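Local structure of succinate-semialdehyde dehydrogenase (NAD(P)(+)) (Marinobacter aquaeolei, 3RH9) at residues A41-M46 and E185-M190; S125-H130 and L172-P177; N277-K282 and E312-M317; R343-A348 and T373-V378. The protein probably oxidises succinate semialdehyde to succinate with NAD+ as electron acceptor, as a member of the aldehyde dehydrogenase family. All blocks are in the same frame, centred on the assembly; numbering follows the deposited sequence.

Contact 1 of 4, residues A41-M46 and E185-M190; sequences AKVPSM and ETPLTM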
loop_
_atom_site.group_PDB
_atom_site.type_symbol
_atom_site.label_atom_id
_atom_site.label_comp_id
_atom_site.label_asym_id
_atom_site.label_seq_id
_atom_site.Cartn_x
_atom_site.Cartn_y
_atom_site.Cartn_z
ATOM N N ALA A 41 12.957 -35.024 7.636
ATOM C CA ALA A 41 11.518 -35.086 7.776
ATOM C C ALA A 41 10.849 -35.211 6.425
ATOM O O ALA A 41 11.385 -34.759 5.413
ATOM C CB ALA A 41 11.010 -33.849 8.506
ATOM N N LYS A 42 9.677 -35.833 6.417
ATOM C CA LYS A 42 8.841 -35.884 5.228
ATOM C C LYS A 42 7.474 -35.250 5.506
ATOM O O LYS A 42 6.640 -35.817 6.214
ATOM C CB LYS A 42 8.683 -37.320 4.747
ATOM C CG LYS A 42 9.958 -37.944 4.191
ATOM C CD LYS A 42 9.731 -39.415 3.832
ATOM C CE LYS A 42 10.338 -39.805 2.476
ATOM N NZ LYS A 42 11.827 -39.804 2.451
ATOM N N VAL A 43 7.254 -34.071 4.936
ATOM C CA VAL A 43 6.040 -33.306 5.171
ATOM C C VAL A 43 5.014 -33.476 4.053
ATOM O O VAL A 43 5.362 -33.507 2.875
ATOM C CB VAL A 43 6.372 -31.805 5.304
ATOM C CG1 VAL A 43 5.175 -31.042 5.833
ATOM C CG2 VAL A 43 7.559 -31.615 6.218
ATOM N N PRO A 44 3.736 -33.581 4.427
ATOM C CA PRO A 44 2.603 -33.675 3.501
ATOM C C PRO A 44 2.525 -32.516 2.516
ATOM O O PRO A 44 2.605 -31.347 2.905
ATOM C CB PRO A 44 1.391 -33.628 4.425
ATOM C CG PRO A 44 1.896 -34.174 5.729
ATOM C CD PRO A 44 3.327 -33.744 5.832
ATOM N N SER A 45 2.350 -32.860 1.245
ATOM C CA SER A 45 2.243 -31.892 0.176
ATOM C C SER A 45 0.764 -31.611 -0.084
ATOM O O SER A 45 0.121 -32.242 -0.933
ATOM C CB SER A 45 2.936 -32.442 -1.073
ATOM O OG SER A 45 3.154 -31.433 -2.040
HETATM N N MSE A 46 0.223 -30.660 0.666
HETATM C CA MSE A 46 -1.219 -30.399 0.669
HETATM C C MSE A 46 -1.745 -29.860 -0.651
HETATM O O MSE A 46 -1.101 -29.043 -1.305
HETATM C CB MSE A 46 -1.595 -29.478 1.835
HETATM C CG MSE A 46 -1.143 -30.039 3.176
HETATM SE SE MSE A 46 -1.127 -28.779 4.688
HETATM C CE MSE A 46 0.662 -29.248 5.332
ATOM N N GLU A 185 11.704 -25.386 2.565
ATOM C CA GLU A 185 13.025 -25.628 3.140
ATOM C C GLU A 185 12.986 -25.576 4.664
ATOM O O GLU A 185 13.850 -26.146 5.336
ATOM C CB GLU A 185 14.043 -24.594 2.637
ATOM C CG GLU A 185 14.390 -24.690 1.146
ATOM C CD GLU A 185 13.404 -23.937 0.230
ATOM O OE1 GLU A 185 12.469 -23.267 0.749
ATOM O OE2 GLU A 185 13.581 -24.013 -1.014
ATOM N N THR A 186 11.992 -24.875 5.208
ATOM C CA THR A 186 11.897 -24.697 6.658
ATOM C C THR A 186 10.473 -24.737 7.205
ATOM O O THR A 186 10.020 -23.780 7.824
ATOM C CB THR A 186 12.574 -23.386 7.100
ATOM O OG1 THR A 186 12.169 -22.328 6.221
ATOM C CG2 THR A 186 14.100 -23.531 7.071
ATOM N N PRO A 187 9.774 -25.862 7.005
ATOM C CA PRO A 187 8.399 -25.999 7.484
ATOM C C PRO A 187 8.335 -26.403 8.959
ATOM O O PRO A 187 7.323 -26.179 9.611
ATOM C CB PRO A 187 7.851 -27.143 6.637
ATOM C CG PRO A 187 9.011 -27.697 5.864
ATOM C CD PRO A 187 10.252 -27.108 6.395
ATOM N N LEU A 188 9.402 -26.993 9.480
ATOM C CA LEU A 188 9.334 -27.619 10.794
ATOM C C LEU A 188 9.287 -26.601 11.921
ATOM O O LEU A 188 8.719 -26.859 12.986
ATOM C CB LEU A 188 10.498 -28.595 11.009
ATOM C CG LEU A 188 10.792 -29.562 9.858
ATOM C CD1 LEU A 188 12.114 -30.258 10.107
ATOM C CD2 LEU A 188 9.647 -30.556 9.638
ATOM N N THR A 189 9.897 -25.446 11.700
ATOM C CA THR A 189 9.874 -24.426 12.721
ATOM C C THR A 189 8.432 -23.980 12.787
ATOM O O THR A 189 7.904 -23.701 13.859
ATOM C CB THR A 189 10.822 -23.262 12.394
ATOM O OG1 THR A 189 12.166 -23.729 12.483
ATOM C CG2 THR A 189 10.667 -22.140 13.384
HETATM N N MSE A 190 7.790 -23.943 11.624
HETATM C CA MSE A 190 6.413 -23.498 11.541
HETATM C C MSE A 190 5.512 -24.492 12.265
HETATM O O MSE A 190 4.631 -24.113 13.049
HETATM C CB MSE A 190 5.975 -23.332 10.083
HETATM C CG MSE A 190 4.724 -22.476 9.943
HETATM SE SE MSE A 190 5.052 -20.707 10.731
HETATM C CE MSE A 190 3.284 -20.310 11.371
#
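Leu188 lays its CD2 methyl between two residues of the strand, Ala41 and Val43, and the leucine carries most of this small apolar contact, with Pro187 beside it. The approach to Ala41 is the nearer, 3.7 Å from Leu188 CD2 to Ala41 CB, and Leu188 CD1 lies close to the same methyl. An alanine suits that place because its single carbon lets the leucine come right up to the strand. Val43 fills more room with two branches, and it is CG2 that faces the helix: it lies beside the backbone N (CG1 at chi1 -168°), 4.1 Å from Leu188 CD2 and 4.2 Å from Pro187 CG.

The strand belongs to an antiparallel hairpin, 28-32 with 39-44, which rests on the start of the helix in the beta-alpha-beta crossover from strand 178-181 to strand 207-209 of the Rossmann-type sheet. Strand alternation sends Ala41 and Val43 to the helix and Lys42 to the exposed side. Phe29 and Val31 of the partner strand also touch the Pro187 ring. Behind the helix start, Glu98 OE1 of helix 88-99 accepts a hydrogen bond from Leu188 N, and its OE2 is hydrogen-bonded with Thr189 OG1.

Contact 2 of 4, residues S125-H130 and L172-P177; sequences SALDSH and LAAGCP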
loop_
_atom_site.group_PDB
_atom_site.type_symbol
_atom_site.label_atom_id
_atom_site.label_comp_id
_atom_site.label_asym_id
_atom_site.label_seq_id
_atom_site.Cartn_x
_atom_site.Cartn_y
_atom_site.Cartn_z
ATOM N N SER A 125 -3.728 -0.933 21.447
ATOM C CA SER A 125 -4.721 0.127 21.643
ATOM C C SER A 125 -4.673 1.156 20.531
ATOM O O SER A 125 -5.612 1.938 20.347
ATOM C CB SER A 125 -4.564 0.805 23.003
ATOM O OG SER A 125 -5.389 0.160 23.961
ATOM N N ALA A 126 -3.574 1.131 19.781
ATOM C CA ALA A 126 -3.384 2.021 18.649
ATOM C C ALA A 126 -4.492 1.895 17.591
ATOM O O ALA A 126 -4.740 2.838 16.850
ATOM C CB ALA A 126 -2.029 1.769 18.034
ATOM N N LEU A 127 -5.157 0.740 17.529
ATOM C CA LEU A 127 -6.178 0.479 16.509
ATOM C C LEU A 127 -7.589 0.845 16.968
ATOM O O LEU A 127 -8.579 0.514 16.302
ATOM C CB LEU A 127 -6.145 -0.988 16.063
ATOM C CG LEU A 127 -4.842 -1.411 15.386
ATOM C CD1 LEU A 127 -4.746 -2.925 15.224
ATOM C CD2 LEU A 127 -4.693 -0.697 14.056
ATOM N N ASP A 128 -7.677 1.525 18.105
ATOM C CA ASP A 128 -8.973 1.978 18.619
ATOM C C ASP A 128 -9.594 2.972 17.658
ATOM O O ASP A 128 -8.908 3.859 17.154
ATOM C CB ASP A 128 -8.804 2.639 19.997
ATOM C CG ASP A 128 -8.604 1.626 21.112
ATOM O OD1 ASP A 128 -8.753 0.406 20.852
ATOM O OD2 ASP A 128 -8.300 2.055 22.249
ATOM N N SER A 129 -10.889 2.850 17.406
ATOM C CA SER A 129 -11.553 3.872 16.603
ATOM C C SER A 129 -11.427 5.244 17.292
ATOM O O SER A 129 -11.241 5.338 18.506
ATOM C CB SER A 129 -13.015 3.513 16.361
ATOM O OG SER A 129 -13.756 3.597 17.562
ATOM N N HIS A 130 -11.515 6.308 16.516
ATOM C CA HIS A 130 -11.410 7.637 17.092
ATOM C C HIS A 130 -12.295 8.658 16.369
ATOM O O HIS A 130 -12.507 8.596 15.152
ATOM C CB HIS A 130 -9.958 8.101 17.107
ATOM C CG HIS A 130 -9.403 8.425 15.752
ATOM N ND1 HIS A 130 -9.193 9.720 15.324
ATOM C CD2 HIS A 130 -8.991 7.624 14.736
ATOM C CE1 HIS A 130 -8.687 9.705 14.101
ATOM N NE2 HIS A 130 -8.559 8.444 13.719
ATOM N N LEU A 172 -3.071 -10.543 14.269
ATOM C CA LEU A 172 -3.924 -10.833 15.423
ATOM C C LEU A 172 -4.378 -9.534 16.078
ATOM O O LEU A 172 -5.556 -9.350 16.346
ATOM C CB LEU A 172 -3.237 -11.745 16.452
ATOM C CG LEU A 172 -2.895 -13.175 16.014
ATOM C CD1 LEU A 172 -1.847 -13.771 16.915
ATOM C CD2 LEU A 172 -4.107 -14.079 15.938
ATOM N N ALA A 173 -3.452 -8.623 16.327
ATOM C CA ALA A 173 -3.835 -7.344 16.909
ATOM C C ALA A 173 -5.003 -6.735 16.138
ATOM O O ALA A 173 -5.821 -6.014 16.717
ATOM C CB ALA A 173 -2.641 -6.375 16.947
ATOM N N ALA A 174 -5.080 -7.049 14.841
ATOM C CA ALA A 174 -6.100 -6.508 13.939
ATOM C C ALA A 174 -7.411 -7.315 13.942
ATOM O O ALA A 174 -8.460 -6.839 13.486
ATOM C CB ALA A 174 -5.546 -6.424 12.531
ATOM N N GLY A 175 -7.343 -8.539 14.452
ATOM C CA GLY A 175 -8.482 -9.432 14.421
ATOM C C GLY A 175 -8.578 -10.168 13.095
ATOM O O GLY A 175 -9.655 -10.600 12.702
ATOM N N CYS A 176 -7.448 -10.305 12.401
ATOM C CA CYS A 176 -7.425 -10.958 11.089
ATOM C C CYS A 176 -7.082 -12.423 11.185
ATOM O O CYS A 176 -5.967 -12.763 11.540
ATOM C CB CYS A 176 -6.419 -10.274 10.153
ATOM S SG CYS A 176 -7.077 -8.772 9.421
ATOM N N PRO A 177 -8.048 -13.296 10.873
ATOM C CA PRO A 177 -7.712 -14.720 10.753
ATOM C C PRO A 177 -6.722 -14.889 9.605
ATOM O O PRO A 177 -6.786 -14.168 8.611
ATOM C CB PRO A 177 -9.060 -15.378 10.414
ATOM C CG PRO A 177 -10.112 -14.373 10.812
ATOM C CD PRO A 177 -9.471 -13.032 10.597
#
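Leu127 reaches across to the last turn of a helix and rests one methyl on the backbone there. Its CD1 lies 3.6 Å from Ala173 O and 4.0 Å from Ala174 CA. The side-chain part of this packing is looser, 4.4 Å from Leu127 CD1 to Ala173 CB and about as far to Ala174 CB. With CG beside the backbone N (chi1 -63°) and an extended second torsion, the leucine can span the distance between the two segments. The alanines fit because they leave the helix backbone open to approach.

No hydrogen bond joins the segments, and each turn is closed from within or by other residues. Asp128 N bonds to Ser125 O at 3.1 Å, closing the 3-10 turn that carries Leu127. On the other side Gly175 ends the helix in a Schellman motif, with positive phi and two bonds back into the last turn. Its phi of 84° suits glycine, since a CB would press on the carbonyl O of Ala174. Ala173 O, the atom under the leucine methyl, has its polar partner in Arg73 NH1 of helix 70-86.

Helix 162-174 is the helix of the beta-alpha-beta crossover from strand 151-154 to strand 178-181 of the Rossmann-type sheet, whereas segment 125-130 links helix 103-123 to strand 130-131. Val475 of strand 475-482 touches both Leu127 and Ala174, and Phe472 also packs on Leu127.

Contact 3 of 4, residues N277-K282 and E312-M317; sequences NLIANK and ERVNKM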
loop_
_atom_site.group_PDB
_atom_site.type_symbol
_atom_site.label_atom_id
_atom_site.label_comp_id
_atom_site.label_asym_id
_atom_site.label_seq_id
_atom_site.Cartn_x
_atom_site.Cartn_y
_atom_site.Cartn_z
ATOM N N ASN A 277 30.799 -3.934 14.066
ATOM C CA ASN A 277 29.444 -3.925 13.555
ATOM C C ASN A 277 29.290 -4.721 12.267
ATOM O O ASN A 277 28.310 -5.450 12.079
ATOM C CB ASN A 277 28.970 -2.496 13.361
ATOM C CG ASN A 277 28.346 -1.931 14.611
ATOM O OD1 ASN A 277 27.194 -2.235 14.932
ATOM N ND2 ASN A 277 29.098 -1.101 15.329
ATOM N N LEU A 278 30.269 -4.583 11.384
ATOM C CA LEU A 278 30.204 -5.235 10.089
ATOM C C LEU A 278 30.132 -6.741 10.271
ATOM O O LEU A 278 29.257 -7.395 9.694
ATOM C CB LEU A 278 31.404 -4.862 9.233
ATOM C CG LEU A 278 31.128 -4.653 7.745
ATOM C CD1 LEU A 278 32.419 -4.759 6.946
ATOM C CD2 LEU A 278 30.073 -5.620 7.222
ATOM N N ILE A 279 31.028 -7.287 11.093
ATOM C CA ILE A 279 31.056 -8.728 11.341
ATOM C C ILE A 279 29.765 -9.248 11.966
ATOM O O ILE A 279 29.349 -10.365 11.675
ATOM C CB ILE A 279 32.240 -9.149 12.219
ATOM C CG1 ILE A 279 33.564 -8.778 11.555
ATOM C CG2 ILE A 279 32.202 -10.625 12.465
ATOM C CD1 ILE A 279 33.936 -9.644 10.392
ATOM N N ALA A 280 29.116 -8.452 12.810
ATOM C CA ALA A 280 27.859 -8.894 13.422
ATOM C C ALA A 280 26.675 -8.840 12.443
ATOM O O ALA A 280 25.781 -9.690 12.471
ATOM C CB ALA A 280 27.562 -8.086 14.684
ATOM N N ASN A 281 26.683 -7.842 11.573
ATOM C CA ASN A 281 25.610 -7.661 10.611
ATOM C C ASN A 281 25.711 -8.678 9.473
ATOM O O ASN A 281 24.738 -9.359 9.119
ATOM C CB ASN A 281 25.654 -6.217 10.088
ATOM C CG ASN A 281 24.885 -6.020 8.786
ATOM O OD1 ASN A 281 23.930 -5.250 8.733
ATOM N ND2 ASN A 281 25.321 -6.684 7.728
ATOM N N LYS A 282 26.916 -8.792 8.924
ATOM C CA LYS A 282 27.148 -9.578 7.720
ATOM C C LYS A 282 26.951 -11.087 7.862
ATOM O O LYS A 282 26.544 -11.745 6.915
ATOM C CB LYS A 282 28.558 -9.306 7.177
ATOM C CG LYS A 282 28.879 -10.116 5.935
ATOM C CD LYS A 282 27.904 -9.818 4.799
ATOM C CE LYS A 282 27.956 -10.897 3.737
ATOM N NZ LYS A 282 27.520 -10.430 2.390
ATOM N N GLU A 312 41.338 -9.888 10.258
ATOM C CA GLU A 312 41.692 -10.262 11.623
ATOM C C GLU A 312 40.559 -10.970 12.375
ATOM O O GLU A 312 40.790 -11.938 13.092
ATOM C CB GLU A 312 42.104 -9.019 12.399
ATOM C CG GLU A 312 42.562 -9.310 13.800
ATOM C CD GLU A 312 42.950 -8.052 14.539
ATOM O OE1 GLU A 312 42.037 -7.351 15.050
ATOM O OE2 GLU A 312 44.172 -7.764 14.607
ATOM N N ARG A 313 39.335 -10.470 12.220
ATOM C CA ARG A 313 38.177 -11.031 12.910
ATOM C C ARG A 313 37.625 -12.240 12.189
ATOM O O ARG A 313 37.179 -13.200 12.819
ATOM C CB ARG A 313 37.081 -9.982 13.042
ATOM C CG ARG A 313 37.520 -8.799 13.839
ATOM C CD ARG A 313 36.620 -7.616 13.645
ATOM N NE ARG A 313 37.362 -6.379 13.857
ATOM C CZ ARG A 313 37.569 -5.826 15.044
ATOM N NH1 ARG A 313 37.084 -6.397 16.137
ATOM N NH2 ARG A 313 38.257 -4.696 15.135
ATOM N N VAL A 314 37.650 -12.181 10.866
ATOM C CA VAL A 314 37.156 -13.279 10.059
ATOM C C VAL A 314 37.948 -14.569 10.285
ATOM O O VAL A 314 37.375 -15.665 10.340
ATOM C CB VAL A 314 37.160 -12.922 8.556
ATOM C CG1 VAL A 314 37.109 -14.190 7.701
ATOM C CG2 VAL A 314 35.990 -12.020 8.235
ATOM N N ASN A 315 39.262 -14.450 10.422
ATOM C CA ASN A 315 40.093 -15.646 10.525
ATOM C C ASN A 315 39.894 -16.401 11.830
ATOM O O ASN A 315 40.079 -17.609 11.887
ATOM C CB ASN A 315 41.561 -15.328 10.243
ATOM C CG ASN A 315 41.806 -15.039 8.765
ATOM O OD1 ASN A 315 41.233 -15.705 7.886
ATOM N ND2 ASN A 315 42.635 -14.034 8.479
ATOM N N LYS A 316 39.467 -15.692 12.866
ATOM C CA LYS A 316 39.148 -16.343 14.130
ATOM C C LYS A 316 37.822 -17.086 14.059
ATOM O O LYS A 316 37.573 -17.972 14.852
ATOM C CB LYS A 316 39.137 -15.327 15.278
ATOM C CG LYS A 316 40.389 -14.469 15.332
ATOM C CD LYS A 316 40.230 -13.280 16.264
ATOM C CE LYS A 316 41.602 -12.688 16.611
ATOM N NZ LYS A 316 41.537 -11.678 17.717
HETATM N N MSE A 317 36.968 -16.737 13.107
HETATM C CA MSE A 317 35.659 -17.384 13.023
HETATM C C MSE A 317 35.722 -18.850 12.601
HETATM O O MSE A 317 36.708 -19.314 12.044
HETATM C CB MSE A 317 34.736 -16.616 12.092
HETATM C CG MSE A 317 34.492 -15.198 12.531
HETATM SE SE MSE A 317 33.313 -14.270 11.279
HETATM C CE MSE A 317 31.746 -15.425 11.444
#
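Ile279 is the knob of this helix pair, and Arg313, Val314 and Met317 (selenomethionine here) form the hole on the facing helix and the residue just past its end, with Leu310 completing the i, i+3, i+4, i+7 set of knobs-into-holes packing. The two branches of the isoleucine divide the work. CG1 lies beside the backbone N (chi1 -60°) and meets the aliphatic stem of Arg313, 3.9 Å from its CD. From there the second torsion of Ile279 swings CD1 to Val314, whose CG2 is 3.8 Å away, the two side chains meeting at about a right angle. The other branch, CG2, lies 4.0 Å from Met317 SE, and these side chains run past each other in opposite directions. A bend in the last torsion of Met317 (chi3 60°) turns its terminal methyl away from the straight line of the chain, and the long, unbranched, flexible chain of a methionine suits a place beside a branched neighbour.

Arginine suits this partly exposed place because it has two characters. Its methylenes pack on Ile279, and the extended chain from CG to NE carries the guanidinium past the isoleucine to Asp276 and Glu272, with which NH1 and NH2 respectively form salt bridges.

Helix 271-283 connects strands 262-265 and 295-299, parallel neighbours in the seven-stranded sheet, and helix 303-316 follows the second. Phe283 touches Val314 and Met317, and Pro372, just ahead of strand 373-376, touches Val314.

Contact 4 of 4, residues R343-A348 and T373-V378; sequences RHLQDA and TVVQGV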
loop_
_atom_site.group_PDB
_atom_site.type_symbol
_atom_site.label_atom_id
_atom_site.label_comp_id
_atom_site.label_asym_id
_atom_site.label_seq_id
_atom_site.Cartn_x
_atom_site.Cartn_y
_atom_site.Cartn_z
ATOM N N ARG A 343 30.006 -18.289 -7.350
ATOM C CA ARG A 343 30.086 -17.572 -8.613
ATOM C C ARG A 343 30.435 -16.079 -8.469
ATOM O O ARG A 343 31.148 -15.524 -9.308
ATOM C CB ARG A 343 28.787 -17.762 -9.401
ATOM C CG ARG A 343 28.697 -16.871 -10.593
ATOM C CD ARG A 343 27.468 -17.118 -11.417
ATOM N NE ARG A 343 26.219 -16.723 -10.769
ATOM C CZ ARG A 343 25.805 -15.466 -10.608
ATOM N NH1 ARG A 343 26.557 -14.449 -11.001
ATOM N NH2 ARG A 343 24.634 -15.226 -10.027
ATOM N N HIS A 344 29.931 -15.443 -7.410
ATOM C CA HIS A 344 30.271 -14.055 -7.086
ATOM C C HIS A 344 31.684 -13.960 -6.597
ATOM O O HIS A 344 32.336 -12.936 -6.775
ATOM C CB HIS A 344 29.366 -13.490 -5.992
ATOM C CG HIS A 344 27.993 -13.140 -6.466
ATOM N ND1 HIS A 344 27.159 -12.296 -5.768
ATOM C CD2 HIS A 344 27.310 -13.515 -7.573
ATOM C CE1 HIS A 344 26.018 -12.173 -6.420
ATOM N NE2 HIS A 344 26.084 -12.901 -7.518
ATOM N N LEU A 345 32.164 -15.002 -5.940
ATOM C CA LEU A 345 33.562 -14.977 -5.538
ATOM C C LEU A 345 34.461 -15.083 -6.786
ATOM O O LEU A 345 35.310 -14.241 -7.036
ATOM C CB LEU A 345 33.852 -16.085 -4.540
ATOM C CG LEU A 345 35.231 -15.969 -3.898
ATOM C CD1 LEU A 345 35.415 -14.606 -3.265
ATOM C CD2 LEU A 345 35.427 -17.080 -2.889
ATOM N N GLN A 346 34.231 -16.106 -7.589
ATOM C CA GLN A 346 34.945 -16.258 -8.834
ATOM C C GLN A 346 34.929 -14.979 -9.678
ATOM O O GLN A 346 35.958 -14.560 -10.225
ATOM C CB GLN A 346 34.352 -17.415 -9.634
ATOM C CG GLN A 346 35.294 -17.921 -10.696
ATOM C CD GLN A 346 36.594 -18.435 -10.101
ATOM O OE1 GLN A 346 36.617 -19.453 -9.389
ATOM N NE2 GLN A 346 37.682 -17.730 -10.380
ATOM N N ASP A 347 33.751 -14.378 -9.806
ATOM C CA ASP A 347 33.582 -13.243 -10.699
ATOM C C ASP A 347 34.425 -12.080 -10.221
ATOM O O ASP A 347 35.061 -11.398 -11.017
ATOM C CB ASP A 347 32.124 -12.826 -10.761
ATOM C CG ASP A 347 31.914 -11.574 -11.579
ATOM O OD1 ASP A 347 32.015 -11.635 -12.827
ATOM O OD2 ASP A 347 31.626 -10.523 -10.971
ATOM N N ALA A 348 34.432 -11.864 -8.911
ATOM C CA ALA A 348 35.210 -10.792 -8.329
ATOM C C ALA A 348 36.707 -10.955 -8.617
ATOM O O ALA A 348 37.392 -9.992 -8.983
ATOM C CB ALA A 348 34.965 -10.722 -6.837
ATOM N N THR A 373 34.628 -14.878 3.908
ATOM C CA THR A 373 35.572 -14.415 2.901
ATOM C C THR A 373 35.530 -12.910 2.736
ATOM O O THR A 373 34.484 -12.283 2.916
ATOM C CB THR A 373 35.249 -15.023 1.538
ATOM O OG1 THR A 373 35.224 -16.449 1.644
ATOM C CG2 THR A 373 36.291 -14.628 0.535
ATOM N N VAL A 374 36.668 -12.330 2.370
ATOM C CA VAL A 374 36.774 -10.886 2.213
ATOM C C VAL A 374 37.547 -10.503 0.952
ATOM O O VAL A 374 38.741 -10.789 0.835
ATOM C CB VAL A 374 37.508 -10.259 3.408
ATOM C CG1 VAL A 374 37.875 -8.842 3.086
ATOM C CG2 VAL A 374 36.662 -10.328 4.671
ATOM N N VAL A 375 36.890 -9.845 0.009
ATOM C CA VAL A 375 37.611 -9.416 -1.176
ATOM C C VAL A 375 37.699 -7.905 -1.262
ATOM O O VAL A 375 36.764 -7.197 -0.892
ATOM C CB VAL A 375 37.014 -9.985 -2.489
ATOM C CG1 VAL A 375 37.101 -11.485 -2.492
ATOM C CG2 VAL A 375 35.576 -9.510 -2.691
ATOM N N GLN A 376 38.828 -7.420 -1.765
ATOM C CA GLN A 376 39.011 -5.995 -1.948
ATOM C C GLN A 376 39.196 -5.668 -3.426
ATOM O O GLN A 376 39.629 -6.505 -4.210
ATOM C CB GLN A 376 40.194 -5.497 -1.123
ATOM C CG GLN A 376 40.096 -4.013 -0.823
ATOM C CD GLN A 376 40.982 -3.558 0.331
ATOM O OE1 GLN A 376 41.606 -4.372 1.031
ATOM N NE2 GLN A 376 41.037 -2.240 0.538
ATOM N N GLY A 377 38.831 -4.456 -3.804
ATOM C CA GLY A 377 38.983 -4.012 -5.176
ATOM C C GLY A 377 37.743 -4.200 -6.029
ATOM O O GLY A 377 37.847 -4.439 -7.234
ATOM N N VAL A 378 36.571 -4.090 -5.413
ATOM C CA VAL A 378 35.321 -4.387 -6.100
ATOM C C VAL A 378 34.652 -3.149 -6.686
ATOM O O VAL A 378 34.544 -2.132 -6.004
ATOM C CB VAL A 378 34.339 -5.039 -5.135
ATOM C CG1 VAL A 378 32.919 -4.958 -5.688
ATOM C CG2 VAL A 378 34.757 -6.468 -4.872
#
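Glu387 OE1 is gripped by two groups from the helical turn that carries Leu345 onto Thr373 and Val375, Arg343 NH2 in a salt bridge and His344 NE2 in a hydrogen bond, and positive charge so near the carboxylate would be expected to favour its ionised form. Since His344 ND1 is also bonded, to Thr389 OG1, both nitrogens of the imidazole are engaged and its rotation is fixed.

Across the contact itself everything is apolar. Leu345 CD1 is 3.6 Å from Val375 CG1 and 3.9 Å from Thr373 CG2, so one methyl bridges two strand residues. It is carried there by a first torsion of -170°, which sets CG opposite the backbone N. Leucine and threonine meet tip to tip through their methyls. Thr373 suits this buried place because its two branches differ: CG2 goes to the leucine, while OG1 is hydrogen-bonded to Pro371 O.

This is alpha/beta packing, the helix lying on the sheet: the axes of 343-348 and 373-376 approach to 10.1 Å, their directions 29° apart. Strand 373-376 runs between the antiparallel 354-357 and the parallel 393-399, so its flat side is available to the helix. Thr373 and Val375 point to it and Val374 away. Farther along, Ala348 CB stands 4.4 Å from Val375 CG2, a small residue that lets helix and strand come together. Leu393 of strand 393-399 adds to the same packing by touching both Leu345 and Thr373.

Contacts 1 and 4 are buried throughout and join a helix to a strand, though in contact 1 the strand is part of a separate hairpin and in contact 4 of the seven-stranded sheet. Contact 2 is buried chiefly on its helix side and rests more closely on backbone than on side chains. Contact 3, helix on helix, is the least buried and the only one with a charged residue, Arg313, among those that touch across it. Contacts 3 and 4 touch, Val314 CG2 lying 4.0 Å from Val374 CG2; as Val374 points away from helix 335-350, helix 303-316 and helix 335-350 meet strand 373-376 on different faces. Contact 2 is nested within the loop closed by contact 1.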